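Local coordinates for protein histidine acid phosphatase (PDB 6RXD) that probably removes phosphate groups from inositol polyphosphates such as phytate, and from 2,3-bisphosphoglycerate, as a histidine acid phosphatase of the MINPP type, at residues G130-A143 against G389-E401. Numbering follows the deposited sequence.
Sequences GGTIAYQSSGEARA and GSTVATFRFAHAE
Strands 132-137 and 391-398 pair in parallel, their axes 14° apart, with a beta bulge where the register slips by one between Thr132 and Ile133. Ala134 N gives a nearly straight hydrogen bond to Ala393 O (2.9 Å), and Phe395 N donates to Ala134 O (2.8 Å). On one face Ile133, Tyr135, Phe395 and Phe397 pack together, and Ile133 and Tyr135 also touch helix 141-157. Tyr135 and Phe395 point the same way, with planes at 45° and CE1 of Tyr135 3.7 Å from CD2 of Phe395. Phe397 CE2 meets the edge of the Tyr135 ring. The pair belongs to the central sheet of the histidine phosphatase fold, where strand 34-44 flanks 391-398 on its other edge. On the opposite face Gln136 runs alongside Arg396. A water donates to Gln136 OE1 (2.6 Å) and accepts from Arg396 NE. Thr394 CG2 sits over the centre of the guanidinium, which also forms salt bridges with Glu40 and Asp377. Beyond the strands, Ser138 OG and His399 NE2 share a hydrogen bond of 2.7 Å. Ser138 OG also accepts from Glu140 N, an ST turn. Glu140 caps helix 141-157, its OE1 accepting from Ala143 N (2.9 Å). Its chain bends at chi2 (-85°), which brings OE1 to 3.4 Å from CE1 at the edge of the His399 ring. With an alanine here, Ala143 N would probably lose its capping bond and a gap would be likely to open beside the imidazole.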
loop_
_atom_site.group_PDB
_atom_site.type_symbol
_atom_site.label_atom_id
_atom_site.label_comp_id
_atom_site.label_asym_id
_atom_site.label_seq_id
_atom_site.Cartn_x
_atom_site.Cartn_y
_atom_site.Cartn_z
ATOM N N GLY A 130 -30.816 8.800 10.144
ATOM C CA GLY A 130 -30.812 7.470 9.566
ATOM C C GLY A 130 -29.820 7.268 8.433
ATOM O O GLY A 130 -29.962 6.341 7.639
ATOM N N GLY A 131 -28.809 8.124 8.356
ATOM C CA GLY A 131 -27.805 7.989 7.312
ATOM C C GLY A 131 -26.989 6.738 7.563
ATOM O O GLY A 131 -26.727 6.410 8.718
ATOM N N THR A 132 -26.598 6.031 6.505
ATOM C CA THR A 132 -25.884 4.769 6.693
ATOM C C THR A 132 -24.445 4.799 6.187
ATOM O O THR A 132 -24.080 5.596 5.307
ATOM C CB THR A 132 -26.633 3.574 6.065
ATOM O OG1 THR A 132 -26.731 3.761 4.650
ATOM C CG2 THR A 132 -28.039 3.453 6.661
ATOM N N ILE A 133 -23.634 3.911 6.749
ATOM C CA ILE A 133 -22.217 3.820 6.402
ATOM C C ILE A 133 -21.952 2.482 5.714
ATOM O O ILE A 133 -22.371 1.433 6.210
ATOM C CB ILE A 133 -21.357 3.899 7.673
ATOM C CG1 ILE A 133 -21.527 5.262 8.355
ATOM C CG2 ILE A 133 -19.883 3.635 7.366
ATOM C CD1 ILE A 133 -20.820 5.367 9.699
ATOM N N ALA A 134 -21.268 2.505 4.574
ATOM C CA ALA A 134 -20.929 1.256 3.880
ATOM C C ALA A 134 -19.454 0.955 4.032
ATOM O O ALA A 134 -18.619 1.783 3.676
ATOM C CB ALA A 134 -21.300 1.342 2.400
ATOM N N TYR A 135 -19.135 -0.219 4.574
ATOM C CA TYR A 135 -17.753 -0.679 4.666
ATOM C C TYR A 135 -17.511 -1.696 3.567
ATOM O O TYR A 135 -18.333 -2.586 3.352
ATOM C CB TYR A 135 -17.505 -1.340 6.028
ATOM C CG TYR A 135 -17.352 -0.370 7.177
ATOM C CD1 TYR A 135 -16.159 0.315 7.369
ATOM C CD2 TYR A 135 -18.387 -0.154 8.081
ATOM C CE1 TYR A 135 -16.002 1.196 8.417
ATOM C CE2 TYR A 135 -18.237 0.738 9.141
ATOM C CZ TYR A 135 -17.039 1.401 9.297
ATOM O OH TYR A 135 -16.860 2.285 10.335
ATOM N N GLN A 136 -16.393 -1.567 2.860
ATOM C CA GLN A 136 -16.085 -2.500 1.782
ATOM C C GLN A 136 -14.643 -2.942 1.847
ATOM O O GLN A 136 -13.778 -2.178 2.265
ATOM C CB GLN A 136 -16.328 -1.854 0.416
ATOM C CG GLN A 136 -17.767 -1.424 0.191
ATOM C CD GLN A 136 -17.991 -0.823 -1.187
ATOM O OE1 GLN A 136 -17.060 -0.689 -1.986
ATOM N NE2 GLN A 136 -19.232 -0.452 -1.466
ATOM N N SER A 137 -14.393 -4.180 1.433
ATOM C CA SER A 137 -13.021 -4.633 1.229
ATOM C C SER A 137 -12.909 -5.486 -0.031
ATOM O O SER A 137 -13.909 -5.837 -0.641
ATOM C CB SER A 137 -12.501 -5.387 2.454
ATOM O OG SER A 137 -12.630 -6.776 2.282
ATOM N N SER A 138 -11.676 -5.790 -0.431
ATOM C CA SER A 138 -11.436 -6.645 -1.579
ATOM C C SER A 138 -11.887 -8.067 -1.278
ATOM O O SER A 138 -12.121 -8.858 -2.196
ATOM C CB SER A 138 -9.945 -6.660 -1.890
ATOM O OG SER A 138 -9.232 -7.182 -0.784
ATOM N N GLY A 139 -11.981 -8.404 0.007
ATOM C CA GLY A 139 -12.298 -9.768 0.408
ATOM C C GLY A 139 -11.055 -10.467 0.921
ATOM O O GLY A 139 -11.111 -11.599 1.420
ATOM N N GLU A 140 -9.916 -9.799 0.789
ATOM C CA GLU A 140 -8.665 -10.358 1.295
ATOM C C GLU A 140 -8.603 -10.089 2.800
ATOM O O GLU A 140 -8.944 -9.000 3.251
ATOM C CB GLU A 140 -7.476 -9.733 0.555
ATOM C CG GLU A 140 -6.132 -10.414 0.797
ATOM C CD GLU A 140 -5.457 -9.919 2.047
ATOM O OE1 GLU A 140 -5.639 -8.732 2.384
ATOM O OE2 GLU A 140 -4.740 -10.710 2.692
ATOM N N ALA A 141 -8.170 -11.079 3.574
ATOM C CA ALA A 141 -8.293 -11.012 5.027
ATOM C C ALA A 141 -7.574 -9.839 5.691
ATOM O O ALA A 141 -8.115 -9.229 6.609
ATOM C CB ALA A 141 -7.871 -12.339 5.662
ATOM N N ARG A 142 -6.358 -9.521 5.250
ATOM C CA ARG A 142 -5.628 -8.405 5.855
ATOM C C ARG A 142 -6.266 -7.052 5.532
ATOM O O ARG A 142 -6.217 -6.132 6.348
ATOM C CB ARG A 142 -4.154 -8.420 5.448
ATOM C CG ARG A 142 -3.235 -9.164 6.425
ATOM C CD ARG A 142 -3.417 -10.673 6.395
ATOM N NE ARG A 142 -4.440 -11.143 7.327
ATOM C CZ ARG A 142 -4.838 -12.408 7.418
ATOM N NH1 ARG A 142 -5.776 -12.755 8.289
ATOM N NH2 ARG A 142 -4.298 -13.329 6.632
ATOM N N ALA A 143 -6.871 -6.932 4.354
ATOM C CA ALA A 143 -7.584 -5.699 4.017
ATOM C C ALA A 143 -8.837 -5.566 4.887
ATOM O O ALA A 143 -9.147 -4.491 5.400
ATOM C CB ALA A 143 -7.942 -5.652 2.525
ATOM N N GLY A 389 -30.023 9.116 -1.955
ATOM C CA GLY A 389 -29.652 7.919 -1.224
ATOM C C GLY A 389 -29.286 8.187 0.219
ATOM O O GLY A 389 -28.990 9.326 0.596
ATOM N N SER A 390 -29.289 7.138 1.033
ATOM C CA SER A 390 -29.073 7.267 2.469
ATOM C C SER A 390 -27.656 6.906 2.906
ATOM O O SER A 390 -27.342 6.955 4.087
ATOM C CB SER A 390 -30.078 6.399 3.229
ATOM O OG SER A 390 -31.409 6.818 2.978
ATOM N N THR A 391 -26.808 6.524 1.957
ATOM C CA THR A 391 -25.437 6.156 2.318
ATOM C C THR A 391 -24.568 7.407 2.392
ATOM O O THR A 391 -24.276 8.028 1.369
ATOM C CB THR A 391 -24.851 5.133 1.335
ATOM O OG1 THR A 391 -25.687 3.966 1.324
ATOM C CG2 THR A 391 -23.422 4.734 1.743
ATOM N N VAL A 392 -24.170 7.785 3.605
ATOM C CA VAL A 392 -23.439 9.035 3.806
ATOM C C VAL A 392 -21.925 8.840 3.737
ATOM O O VAL A 392 -21.171 9.812 3.695
ATOM C CB VAL A 392 -23.797 9.704 5.146
ATOM C CG1 VAL A 392 -25.256 10.130 5.155
ATOM C CG2 VAL A 392 -23.500 8.774 6.322
ATOM N N ALA A 393 -21.484 7.589 3.739
ATOM C CA ALA A 393 -20.048 7.307 3.641
ATOM C C ALA A 393 -19.775 5.927 3.084
ATOM O O ALA A 393 -20.507 4.973 3.366
ATOM C CB ALA A 393 -19.371 7.467 5.019
ATOM N N THR A 394 -18.709 5.818 2.293
ATOM C CA THR A 394 -18.254 4.523 1.823
ATOM C C THR A 394 -16.782 4.436 2.171
ATOM O O THR A 394 -15.986 5.233 1.670
ATOM C CB THR A 394 -18.454 4.376 0.305
ATOM O OG1 THR A 394 -19.829 4.637 -0.021
ATOM C CG2 THR A 394 -18.096 2.967 -0.145
ATOM N N PHE A 395 -16.434 3.504 3.061
ATOM C CA PHE A 395 -15.048 3.311 3.493
ATOM C C PHE A 395 -14.531 1.993 2.916
ATOM O O PHE A 395 -15.059 0.919 3.229
ATOM C CB PHE A 395 -14.953 3.277 5.025
ATOM C CG PHE A 395 -15.382 4.560 5.704
ATOM C CD1 PHE A 395 -14.864 5.784 5.306
ATOM C CD2 PHE A 395 -16.297 4.529 6.744
ATOM C CE1 PHE A 395 -15.254 6.967 5.947
ATOM C CE2 PHE A 395 -16.697 5.698 7.386
ATOM C CZ PHE A 395 -16.171 6.921 6.990
ATOM N N ARG A 396 -13.509 2.077 2.064
ATOM C CA ARG A 396 -13.020 0.919 1.309
ATOM C C ARG A 396 -11.600 0.568 1.720
ATOM O O ARG A 396 -10.796 1.464 2.000
ATOM C CB ARG A 396 -12.995 1.228 -0.194
ATOM C CG ARG A 396 -14.309 1.698 -0.810
ATOM C CD ARG A 396 -14.020 2.256 -2.185
ATOM N NE ARG A 396 -15.203 2.786 -2.874
ATOM C CZ ARG A 396 -15.633 4.038 -2.767
ATOM N NH1 ARG A 396 -14.993 4.901 -1.987
ATOM N NH2 ARG A 396 -16.709 4.430 -3.446
ATOM N N PHE A 397 -11.297 -0.732 1.717
ATOM C CA PHE A 397 -10.003 -1.242 2.179
ATOM C C PHE A 397 -9.433 -2.229 1.184
ATOM O O PHE A 397 -10.111 -3.166 0.774
ATOM C CB PHE A 397 -10.158 -1.870 3.570
ATOM C CG PHE A 397 -10.644 -0.885 4.580
ATOM C CD1 PHE A 397 -9.743 -0.147 5.329
ATOM C CD2 PHE A 397 -12.007 -0.605 4.691
ATOM C CE1 PHE A 397 -10.180 0.814 6.218
ATOM C CE2 PHE A 397 -12.458 0.358 5.575
ATOM C CZ PHE A 397 -11.551 1.072 6.338
ATOM N N ALA A 398 -8.189 -1.997 0.773
ATOM C CA ALA A 398 -7.628 -2.727 -0.352
ATOM C C ALA A 398 -6.107 -2.818 -0.266
ATOM O O ALA A 398 -5.562 -3.080 0.801
ATOM C CB ALA A 398 -8.081 -2.084 -1.681
ATOM N N HIS A 399 -5.424 -2.577 -1.382
ATOM C CA HIS A 399 -4.027 -2.997 -1.533
ATOM C C HIS A 399 -3.134 -1.989 -2.232
ATOM O O HIS A 399 -3.613 -1.039 -2.853
ATOM C CB HIS A 399 -4.005 -4.309 -2.325
ATOM C CG HIS A 399 -4.942 -5.330 -1.776
ATOM N ND1 HIS A 399 -4.552 -6.266 -0.845
ATOM C CD2 HIS A 399 -6.270 -5.517 -1.975
ATOM C CE1 HIS A 399 -5.600 -6.998 -0.502
ATOM N NE2 HIS A 399 -6.651 -6.564 -1.172
ATOM N N ALA A 400 -1.825 -2.210 -2.165
ATOM C CA ALA A 400 -0.906 -1.378 -2.936
ATOM C C ALA A 400 -1.221 -1.490 -4.416
ATOM O O ALA A 400 -1.060 -0.527 -5.173
ATOM C CB ALA A 400 0.530 -1.789 -2.672
ATOM N N GLU A 401 -1.667 -2.675 -4.828
ATOM C CA GLU A 401 -2.027 -2.911 -6.219
ATOM C C GLU A 401 -3.273 -2.137 -6.617
ATOM O O GLU A 401 -3.587 -2.024 -7.806
ATOM C CB GLU A 401 -2.246 -4.411 -6.465
ATOM C CG GLU A 401 -0.958 -5.242 -6.495
ATOM C CD GLU A 401 -0.337 -5.473 -5.116
ATOM O OE1 GLU A 401 0.852 -5.841 -5.071
ATOM O OE2 GLU A 401 -1.023 -5.304 -4.080
HETATM O O HOH W 1 -16.209 0.511 -4.168
#